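Local coordinates for Lin2960 protein (Listeria innocua, PDB 3OOP) that is of uncharacterised function but probably binds DNA as a transcription regulator of the MarR family, through a winged helix-turn-helix domain, at residues N69-V72 with D73-R77. Sequence-based numbering, arbitrary orientation.
Sequences NRIV and DVLLR
Val72 turns CG1 away from its backbone N (chi1 168°), while Leu76 folds CG back beside its own N (chi1 -76°); the two side chains thereby run side by side, with Val72 CG1 4.0 Å from Leu76 CD1. One helical turn separates them on helix 65-77, which by its place in the MarR-type winged helix-turn-helix fold is probably the DNA-recognition helix. The segment illustrates how an amphipathic helix gathers apolar residues four apart on the face turned to the domain core. Ile71 and Leu75 form the second apolar pair, pointing the same way and meeting through Ile71 CG2 and Leu75 CD1 at 4.1 Å. Both rest on Val42 of helix 37-49; Leu75 and Leu76 reach Ile81 of strand 81-84, and Val72 and Leu76 touch Arg83 of the same strand.

The backbone repeats the same spacing. Leu75 N donates to Ile71 O at 2.9 Å and Leu76 N to Val72 O at 2.9 Å, both nearly in line with the carbonyl, while Val74 N reaches Arg70 O over a longer 3.2 Å. On the more polar flank Arg70 runs extended to CD and then bends; NH1 forms a salt bridge with Glu38 OE1, and Ile71 CG1 lies against one guanidinium face, toward its rim. One residue earlier, Asn69 O accepts a hydrogen bond from Asp73 N at 3.0 Å, yet Asp73 OD2, an acceptor too, sits 3.2 Å from Asn69 O.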
loop_
_atom_site.group_PDB
_atom_site.type_symbol
_atom_site.label_atom_id
_atom_site.label_comp_id
_atom_site.label_asym_id
_atom_site.label_seq_id
_atom_site.Cartn_x
_atom_site.Cartn_y
_atom_site.Cartn_z
ATOM N N ASN A 69 7.271 18.446 20.304
ATOM C CA ASN A 69 7.717 19.200 21.471
ATOM C C ASN A 69 8.645 18.362 22.358
ATOM O O ASN A 69 9.689 18.840 22.799
ATOM C CB ASN A 69 6.518 19.730 22.266
ATOM C CG ASN A 69 5.664 20.707 21.463
ATOM O OD1 ASN A 69 6.049 21.143 20.373
ATOM N ND2 ASN A 69 4.497 21.052 22.000
ATOM N N ARG A 70 8.265 17.106 22.588
ATOM C CA ARG A 70 9.054 16.177 23.409
ATOM C C ARG A 70 10.426 15.905 22.792
ATOM O O ARG A 70 11.449 15.970 23.484
ATOM C CB ARG A 70 8.304 14.853 23.595
ATOM C CG ARG A 70 9.133 13.735 24.246
ATOM C CD ARG A 70 8.303 12.477 24.546
ATOM N NE ARG A 70 7.743 11.830 23.353
ATOM C CZ ARG A 70 8.412 11.025 22.532
ATOM N NH1 ARG A 70 9.704 10.769 22.720
ATOM N NH2 ARG A 70 7.789 10.497 21.489
ATOM N N ILE A 71 10.438 15.579 21.503
ATOM C CA ILE A 71 11.687 15.242 20.802
ATOM C C ILE A 71 12.609 16.462 20.695
ATOM O O ILE A 71 13.815 16.350 20.929
ATOM C CB ILE A 71 11.440 14.608 19.405
ATOM C CG1 ILE A 71 10.696 13.268 19.544
ATOM C CG2 ILE A 71 12.762 14.389 18.674
ATOM C CD1 ILE A 71 10.062 12.750 18.255
ATOM N N VAL A 72 12.037 17.619 20.359
ATOM C CA VAL A 72 12.796 18.877 20.335
ATOM C C VAL A 72 13.465 19.140 21.690
ATOM O O VAL A 72 14.635 19.521 21.749
ATOM C CB VAL A 72 11.922 20.067 19.872
ATOM C CG1 VAL A 72 12.607 21.406 20.135
ATOM C CG2 VAL A 72 11.621 19.922 18.394
ATOM N N ASP A 73 12.736 18.913 22.778
ATOM C CA ASP A 73 13.349 19.043 24.100
ATOM C C ASP A 73 14.565 18.121 24.313
ATOM O O ASP A 73 15.576 18.561 24.854
ATOM C CB ASP A 73 12.300 18.912 25.210
ATOM C CG ASP A 73 11.338 20.101 25.244
ATOM O OD1 ASP A 73 11.698 21.190 24.729
ATOM O OD2 ASP A 73 10.210 19.953 25.781
ATOM N N VAL A 74 14.492 16.871 23.860
ATOM C CA VAL A 74 15.641 15.956 23.971
ATOM C C VAL A 74 16.815 16.457 23.122
ATOM O O VAL A 74 17.960 16.437 23.572
ATOM C CB VAL A 74 15.294 14.497 23.576
ATOM C CG1 VAL A 74 16.549 13.620 23.605
ATOM C CG2 VAL A 74 14.213 13.925 24.515
ATOM N N LEU A 75 16.521 16.924 21.913
ATOM C CA LEU A 75 17.577 17.399 21.004
ATOM C C LEU A 75 18.258 18.679 21.499
ATOM O O LEU A 75 19.456 18.871 21.292
ATOM C CB LEU A 75 17.045 17.574 19.579
ATOM C CG LEU A 75 16.569 16.313 18.846
ATOM C CD1 LEU A 75 15.974 16.702 17.486
ATOM C CD2 LEU A 75 17.698 15.303 18.673
ATOM N N LEU A 76 17.493 19.541 22.162
ATOM C CA LEU A 76 18.048 20.708 22.838
ATOM C C LEU A 76 18.969 20.297 23.988
ATOM O O LEU A 76 20.078 20.832 24.116
ATOM C CB LEU A 76 16.929 21.634 23.336
ATOM C CG LEU A 76 16.231 22.495 22.274
ATOM C CD1 LEU A 76 14.965 23.094 22.840
ATOM C CD2 LEU A 76 17.153 23.590 21.720
ATOM N N ARG A 77 18.524 19.333 24.792
ATOM C CA ARG A 77 19.329 18.849 25.907
ATOM C C ARG A 77 20.614 18.171 25.425
ATOM O O ARG A 77 21.659 18.307 26.062
ATOM C CB ARG A 77 18.509 17.921 26.803
ATOM C CG ARG A 77 18.968 17.906 28.247
ATOM C CD ARG A 77 17.876 17.388 29.167
ATOM N NE ARG A 77 17.426 16.046 28.802
ATOM C CZ ARG A 77 16.245 15.775 28.257
ATOM N NH1 ARG A 77 15.923 14.519 27.967
ATOM N NH2 ARG A 77 15.386 16.758 28.002
#